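Long-range contacts in leucine-rich repeat protein TpLRR (Treponema pallidum, PDB 6MLX), which is of unknown function but is a secreted, probably periplasmic, protein built of BspA-type leucine-rich repeats: residues 147-152 with 170-175; 34-39 with 63-68. One frame throughout, in Å; residues are numbered along the deposited sequence.

Interaction 1 (147-152 with 170-175)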
ATOM      1  N   ASP A 147       2.828   7.110  10.214  1.00 28.60           N
ATOM      2  CA  ASP A 147       2.155   6.593  11.408  1.00 28.62           C
ATOM      3  C   ASP A 147       1.947   5.081  11.370  1.00 28.78           C
ATOM      4  O   ASP A 147       0.959   4.573  11.917  1.00 28.67           O
ATOM      5  CB  ASP A 147       0.806   7.278  11.625  1.00 28.32           C
ATOM      6  CG  ASP A 147       0.929   8.756  11.677  1.00 28.18           C
ATOM      7  OD1 ASP A 147       1.857   9.242  12.348  1.00 28.31           O
ATOM      8  OD2 ASP A 147       0.118   9.426  11.022  1.00 27.97           O
ATOM      9  N   CYS A 148       2.855   4.349  10.727  1.00 28.60           N
ATOM     10  CA  CYS A 148       2.881   2.892  10.853  1.00 28.85           C
ATOM     11  C   CYS A 148       3.678   2.571  12.117  1.00 29.16           C
ATOM     12  O   CYS A 148       4.880   2.300  12.096  1.00 29.31           O
ATOM     13  CB  CYS A 148       3.461   2.256   9.597  1.00 28.82           C
ATOM     14  SG  CYS A 148       2.332   2.405   8.154  1.00 28.51           S
ATOM     15  N   ALA A 149       2.983   2.634  13.254  1.00 29.25           N
ATOM     16  CA  ALA A 149       3.671   2.616  14.542  1.00 29.51           C
ATOM     17  C   ALA A 149       4.287   1.260  14.863  1.00 29.82           C
ATOM     18  O   ALA A 149       5.161   1.188  15.733  1.00 30.04           O
ATOM     19  CB  ALA A 149       2.714   3.035  15.661  1.00 29.53           C
ATOM     20  N   GLU A 150       3.864   0.192  14.198  1.00 29.84           N
ATOM     21  CA  GLU A 150       4.446  -1.120  14.434  1.00 30.12           C
ATOM     22  C   GLU A 150       5.420  -1.555  13.341  1.00 30.08           C
ATOM     23  O   GLU A 150       6.010  -2.644  13.448  1.00 30.29           O
ATOM     24  CB  GLU A 150       3.337  -2.160  14.609  1.00 30.21           C
ATOM     25  CG  GLU A 150       2.540  -1.991  15.924  1.00 30.36           C
ATOM     26  CD  GLU A 150       3.340  -2.275  17.187  1.00 30.66           C
ATOM     27  OE1 GLU A 150       4.422  -2.900  17.111  1.00 30.83           O
ATOM     28  OE2 GLU A 150       2.892  -1.852  18.277  1.00 30.74           O
ATOM     29  N   LEU A 151       5.605  -0.731  12.306  1.00 29.81           N
ATOM     30  CA  LEU A 151       6.522  -1.006  11.211  1.00 29.75           C
ATOM     31  C   LEU A 151       7.955  -1.142  11.707  1.00 29.95           C
ATOM     32  O   LEU A 151       8.560  -0.151  12.123  1.00 29.92           O
ATOM     33  CB  LEU A 151       6.439   0.107  10.168  1.00 29.44           C
ATOM     34  CG  LEU A 151       7.319  -0.041   8.931  1.00 29.33           C
ATOM     35  CD1 LEU A 151       7.054  -1.391   8.283  1.00 29.38           C
ATOM     36  CD2 LEU A 151       7.032   1.099   7.977  1.00 29.03           C
ATOM     37  N   ALA A 152       8.508  -2.354  11.651  1.00 30.14           N
ATOM     38  CA  ALA A 152       9.846  -2.627  12.153  1.00 30.34           C
ATOM     39  C   ALA A 152      10.903  -2.694  11.055  1.00 30.22           C
ATOM     40  O   ALA A 152      12.058  -2.339  11.299  1.00 30.30           O
ATOM     41  CB  ALA A 152       9.856  -3.944  12.943  1.00 30.63           C
ATOM     42  N   GLY A 170       6.555   9.173  11.983  1.00 29.08           N
ATOM     43  CA  GLY A 170       5.802   8.488  13.011  1.00 29.10           C
ATOM     44  C   GLY A 170       6.028   6.995  13.094  1.00 29.35           C
ATOM     45  O   GLY A 170       5.260   6.312  13.777  1.00 29.28           O
ATOM     46  N   CYS A 171       7.048   6.461  12.412  1.00 29.18           N
ATOM     47  CA  CYS A 171       7.351   5.029  12.470  1.00 29.39           C
ATOM     48  C   CYS A 171       8.295   4.809  13.643  1.00 29.55           C
ATOM     49  O   CYS A 171       9.500   4.608  13.502  1.00 29.74           O
ATOM     50  CB  CYS A 171       7.941   4.543  11.150  1.00 29.43           C
ATOM     51  SG  CYS A 171       6.748   4.577   9.780  1.00 29.18           S
ATOM     52  N   ARG A 172       7.713   4.849  14.835  1.00 30.27           N
ATOM     53  CA  ARG A 172       8.511   4.835  16.048  1.00 30.48           C
ATOM     54  C   ARG A 172       9.135   3.479  16.350  1.00 30.70           C
ATOM     55  O   ARG A 172       9.996   3.409  17.229  1.00 30.83           O
ATOM     56  CB  ARG A 172       7.665   5.293  17.230  1.00 30.39           C
ATOM     57  CG  ARG A 172       6.287   4.702  17.301  1.00 30.22           C
ATOM     58  CD  ARG A 172       5.639   5.089  18.628  1.00 30.33           C
ATOM     59  NE  ARG A 172       4.215   4.766  18.675  1.00 30.22           N
ATOM     60  CZ  ARG A 172       3.745   3.587  19.059  1.00 30.13           C
ATOM     61  NH1 ARG A 172       4.583   2.625  19.414  1.00 30.54           N
ATOM     62  NH2 ARG A 172       2.442   3.364  19.093  1.00 30.02           N
ATOM     63  N   ASN A 173       8.750   2.410  15.651  1.00 30.18           N
ATOM     64  CA  ASN A 173       9.376   1.108  15.856  1.00 30.44           C
ATOM     65  C   ASN A 173      10.277   0.690  14.699  1.00 30.43           C
ATOM     66  O   ASN A 173      10.747  -0.456  14.672  1.00 30.55           O
ATOM     67  CB  ASN A 173       8.310   0.047  16.110  1.00 30.53           C
ATOM     68  CG  ASN A 173       7.945  -0.050  17.570  1.00 30.76           C
ATOM     69  OD1 ASN A 173       8.818  -0.196  18.427  1.00 31.00           O
ATOM     70  ND2 ASN A 173       6.655   0.057  17.868  1.00 30.69           N
ATOM     71  N   LEU A 174      10.542   1.592  13.756  1.00 30.14           N
ATOM     72  CA  LEU A 174      11.344   1.257  12.589  1.00 30.17           C
ATOM     73  C   LEU A 174      12.805   1.101  12.990  1.00 30.35           C
ATOM     74  O   LEU A 174      13.407   2.022  13.545  1.00 30.47           O
ATOM     75  CB  LEU A 174      11.189   2.341  11.527  1.00 29.97           C
ATOM     76  CG  LEU A 174      11.977   2.117  10.238  1.00 29.98           C
ATOM     77  CD1 LEU A 174      11.572   0.785   9.588  1.00 29.91           C
ATOM     78  CD2 LEU A 174      11.760   3.273   9.281  1.00 29.89           C
ATOM     79  N   VAL A 175      13.385  -0.073  12.724  1.00 30.41           N
ATOM     80  CA  VAL A 175      14.778  -0.307  13.068  1.00 30.56           C
ATOM     81  C   VAL A 175      15.619  -0.803  11.904  1.00 30.56           C
ATOM     82  O   VAL A 175      16.858  -0.759  11.983  1.00 30.69           O
ATOM     83  CB  VAL A 175      14.903  -1.283  14.266  1.00 30.89           C
ATOM     84  CG1 VAL A 175      14.144  -0.764  15.476  1.00 30.97           C
ATOM     85  CG2 VAL A 175      14.390  -2.628  13.888  1.00 30.93           C
TER
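In the BspA-type leucine-rich repeat solenoid the same turn recurs 23 residues on, and here two copies, the type I turns Cys148–Leu151 and Cys171–Leu174, lie side by side. Their shortest hydrogen bond comes from a side chain: Asn173 ND2 donates to Ala149 O at 2.8 Å, with 152° at the hydrogen. The donor lies in the plane of the carbonyl and the acceptor close to that of the amide. Asparagine suits this place because its other end, OD1, accepts from Arg196, so both ends of the amide are held. The Glu150 carboxylate runs alongside it, pointing the same way. Where the backbone leaves the turns, Val175 N donates to Ala152 O at 3.0 Å; the bond is almost straight, 171°, although the donor sits above the carbonyl plane. Beside it Ala152 CA touches Asn173 O at 3.4 Å in a CA-H...O contact, while Leu174 N is turned back to Cys171 O, closing its own turn.

Apolar atoms pack on the inner side. The buried sulfur of Cys171, SG, packs on Cys148 CB (4.0 Å) and Leu151 CD2 (3.9 Å), a small side chain between backbone and leucine. Leu151 and Leu174 repeat one rotamer, CG anti to the backbone N, and touch Phe145 and Phe168 respectively. On the outer side Arg172 takes the crowded chi1 of 44° and reaches back with an extended chain, so that one guanidinium face lies over the Ala149 methyl, which is offset toward the rim and closest to Arg172 NH2, 3.5 Å from CB. At the start of the second segment, Gly170 adopts a positive phi and has no side chain to crowd the neighbouring carboxylate: Asp147 OD1 stands 4.1 Å from Gly170 CA.

Interaction 2 (34-39 with 63-68)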
ATOM      1  N   VAL A  34     -14.252 -11.307   0.901  1.00 32.72           N
ATOM      2  CA  VAL A  34     -14.596 -11.082  -0.495  1.00 32.59           C
ATOM      3  C   VAL A  34     -13.500 -11.717  -1.338  1.00 32.72           C
ATOM      4  O   VAL A  34     -12.309 -11.540  -1.050  1.00 32.79           O
ATOM      5  CB  VAL A  34     -14.737  -9.576  -0.796  1.00 32.57           C
ATOM      6  CG1 VAL A  34     -14.766  -9.293  -2.301  1.00 32.51           C
ATOM      7  CG2 VAL A  34     -15.975  -9.034  -0.129  1.00 32.37           C
ATOM      8  N   VAL A  35     -13.902 -12.522  -2.314  1.00 32.89           N
ATOM      9  CA  VAL A  35     -13.026 -12.951  -3.393  1.00 32.92           C
ATOM     10  C   VAL A  35     -13.548 -12.242  -4.634  1.00 32.90           C
ATOM     11  O   VAL A  35     -14.556 -12.652  -5.222  1.00 32.86           O
ATOM     12  CB  VAL A  35     -13.007 -14.471  -3.577  1.00 32.96           C
ATOM     13  CG1 VAL A  35     -12.113 -14.834  -4.759  1.00 32.91           C
ATOM     14  CG2 VAL A  35     -12.537 -15.165  -2.307  1.00 33.10           C
ATOM     15  N   LEU A  36     -12.884 -11.154  -5.002  1.00 32.40           N
ATOM     16  CA  LEU A  36     -13.296 -10.370  -6.151  1.00 32.24           C
ATOM     17  C   LEU A  36     -13.274 -11.228  -7.411  1.00 32.27           C
ATOM     18  O   LEU A  36     -12.225 -11.814  -7.736  1.00 32.21           O
ATOM     19  CB  LEU A  36     -12.363  -9.182  -6.333  1.00 32.20           C
ATOM     20  CG  LEU A  36     -12.927  -8.125  -7.257  1.00 32.07           C
ATOM     21  CD1 LEU A  36     -14.063  -7.458  -6.519  1.00 32.01           C
ATOM     22  CD2 LEU A  36     -11.848  -7.124  -7.663  1.00 32.00           C
ATOM     23  N   PRO A  37     -14.386 -11.313  -8.153  1.00 32.40           N
ATOM     24  CA  PRO A  37     -14.401 -12.142  -9.365  1.00 32.32           C
ATOM     25  C   PRO A  37     -13.370 -11.661 -10.373  1.00 32.20           C
ATOM     26  O   PRO A  37     -13.160 -10.463 -10.561  1.00 32.12           O
ATOM     27  CB  PRO A  37     -15.832 -11.966  -9.900  1.00 32.34           C
ATOM     28  CG  PRO A  37     -16.259 -10.610  -9.387  1.00 32.26           C
ATOM     29  CD  PRO A  37     -15.639 -10.547  -7.992  1.00 32.34           C
ATOM     30  N   SER A  38     -12.713 -12.618 -11.019  1.00 31.89           N
ATOM     31  CA  SER A  38     -11.772 -12.269 -12.072  1.00 31.78           C
ATOM     32  C   SER A  38     -12.468 -11.700 -13.294  1.00 31.63           C
ATOM     33  O   SER A  38     -11.812 -11.060 -14.122  1.00 31.50           O
ATOM     34  CB  SER A  38     -10.961 -13.499 -12.458  1.00 31.79           C
ATOM     35  OG  SER A  38     -11.845 -14.574 -12.713  1.00 31.93           O
ATOM     36  N   GLN A  39     -13.774 -11.929 -13.428  1.00 31.66           N
ATOM     37  CA  GLN A  39     -14.522 -11.436 -14.577  1.00 31.60           C
ATOM     38  C   GLN A  39     -15.978 -11.185 -14.183  1.00 31.68           C
ATOM     39  O   GLN A  39     -16.508 -11.809 -13.255  1.00 31.80           O
ATOM     40  CB  GLN A  39     -14.443 -12.426 -15.761  1.00 31.52           C
ATOM     41  CG  GLN A  39     -14.956 -13.831 -15.467  1.00 31.70           C
ATOM     42  CD  GLN A  39     -16.473 -13.947 -15.604  1.00 31.92           C
ATOM     43  OE1 GLN A  39     -17.101 -13.175 -16.334  1.00 31.83           O
ATOM     44  NE2 GLN A  39     -17.067 -14.908 -14.890  1.00 32.00           N
ATOM     45  N   SER A  63      -9.524 -10.923  -1.522  1.00 31.89           N
ATOM     46  CA  SER A  63      -8.694 -11.539  -2.545  1.00 31.91           C
ATOM     47  C   SER A  63      -8.972 -10.843  -3.866  1.00 31.80           C
ATOM     48  O   SER A  63     -10.131 -10.729  -4.276  1.00 31.78           O
ATOM     49  CB  SER A  63      -8.969 -13.046  -2.639  1.00 31.96           C
ATOM     50  OG  SER A  63      -8.339 -13.618  -3.777  1.00 32.07           O
ATOM     51  N   LEU A  64      -7.918 -10.372  -4.521  1.00 31.25           N
ATOM     52  CA  LEU A  64      -8.111  -9.735  -5.814  1.00 31.18           C
ATOM     53  C   LEU A  64      -7.584 -10.629  -6.935  1.00 31.14           C
ATOM     54  O   LEU A  64      -6.571 -11.314  -6.755  1.00 31.13           O
ATOM     55  CB  LEU A  64      -7.401  -8.377  -5.870  1.00 31.07           C
ATOM     56  CG  LEU A  64      -7.719  -7.462  -4.680  1.00 31.15           C
ATOM     57  CD1 LEU A  64      -6.929  -6.153  -4.739  1.00 31.16           C
ATOM     58  CD2 LEU A  64      -9.204  -7.176  -4.635  1.00 31.17           C
ATOM     59  N   PRO A  65      -8.249 -10.642  -8.088  1.00 31.09           N
ATOM     60  CA  PRO A  65      -7.792 -11.470  -9.211  1.00 31.00           C
ATOM     61  C   PRO A  65      -6.618 -10.844  -9.944  1.00 30.85           C
ATOM     62  O   PRO A  65      -6.443  -9.622  -9.964  1.00 30.72           O
ATOM     63  CB  PRO A  65      -9.018 -11.510 -10.127  1.00 30.96           C
ATOM     64  CG  PRO A  65      -9.675 -10.168  -9.890  1.00 30.90           C
ATOM     65  CD  PRO A  65      -9.515  -9.946  -8.395  1.00 31.07           C
ATOM     66  N   SER A  66      -5.842 -11.714 -10.608  1.00 30.52           N
ATOM     67  CA  SER A  66      -4.653 -11.276 -11.345  1.00 30.39           C
ATOM     68  C   SER A  66      -4.953 -10.217 -12.401  1.00 30.30           C
ATOM     69  O   SER A  66      -4.041  -9.484 -12.814  1.00 30.16           O
ATOM     70  CB  SER A  66      -3.960 -12.482 -11.974  1.00 30.37           C
ATOM     71  OG  SER A  66      -4.921 -13.411 -12.445  1.00 30.55           O
ATOM     72  N   SER A  67      -6.209 -10.096 -12.827  1.00 30.34           N
ATOM     73  CA  SER A  67      -6.605  -9.094 -13.806  1.00 30.16           C
ATOM     74  C   SER A  67      -6.622  -7.676 -13.249  1.00 30.14           C
ATOM     75  O   SER A  67      -6.663  -6.722 -14.035  1.00 30.05           O
ATOM     76  CB  SER A  67      -7.989  -9.455 -14.354  1.00 30.22           C
ATOM     77  OG  SER A  67      -8.828  -9.892 -13.293  1.00 30.34           O
ATOM     78  N   VAL A  68      -6.597  -7.496 -11.928  1.00 29.97           N
ATOM     79  CA  VAL A  68      -6.677  -6.142 -11.385  1.00 30.07           C
ATOM     80  C   VAL A  68      -5.332  -5.447 -11.549  1.00 29.96           C
ATOM     81  O   VAL A  68      -4.304  -5.916 -11.047  1.00 30.01           O
ATOM     82  CB  VAL A  68      -7.117  -6.148  -9.917  1.00 30.21           C
ATOM     83  CG1 VAL A  68      -6.884  -4.767  -9.318  1.00 30.17           C
ATOM     84  CG2 VAL A  68      -8.589  -6.526  -9.813  1.00 30.22           C
TER
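Val35 and Ser63 form a parallel beta bridge in which Ser63 grips the neighbouring strand with both backbone polar atoms, its N donating to Val34 O at 2.9 Å and its O accepting from Leu36 N at 2.9 Å, the latter nearly along the C=O axis. Val35 and Ser63 place their side chains on one face of the sheet, where a methyl meets a hydroxyl loosely.

Beyond the bridge the two segments continue as loops, and Leu36 carries the packing. Its CB lies against the proline ring, 3.6 Å from Pro65 CD, as the two side chains cross obliquely. CG anti to the backbone N (chi1 -165°) carries CD2 to Val68 CG2 at 3.9 Å, the side chains crossing at about a right angle, and to Leu64 CD2 at 4.0 Å. Phe11, Ile24, Val45 and Val48 also touch this leucine, so a branched apolar residue suits its buried place. Pro65, with no N-H to satisfy, presents carbon instead: its CB packs on Ser38 CB at 3.6 Å.

The serine hydroxyls turn to other partners, Ser38 OG to Glu5 OE2 and Ser67 OG to Val45 O, each tying its loop to a third part of the chain. Backbone hydrogen bonds thus set the register at one end of the contact, while apolar contacts between leucine, valine and proline hold the loops together once the pairing has stopped.

Both contacts join chain segments that follow one another through the solenoid, but at different points of the coil and on opposite sides of the chain's centre. Interaction 2 leaves strands 33-35 and 61-63, within the parallel sheet that 84-86 completes; interaction 1 instead leads into strands 153-155 and 176-178. Their centres are 31 Å apart and their nearest atoms about 18 Å apart, so they do not touch. Interaction 2 is also complete in sequence before interaction 1 begins. No ligand or functional site is known that would connect them: they are two local instances of coil-on-coil packing, consistent with an elongated repeat architecture that is built from neighbour contacts.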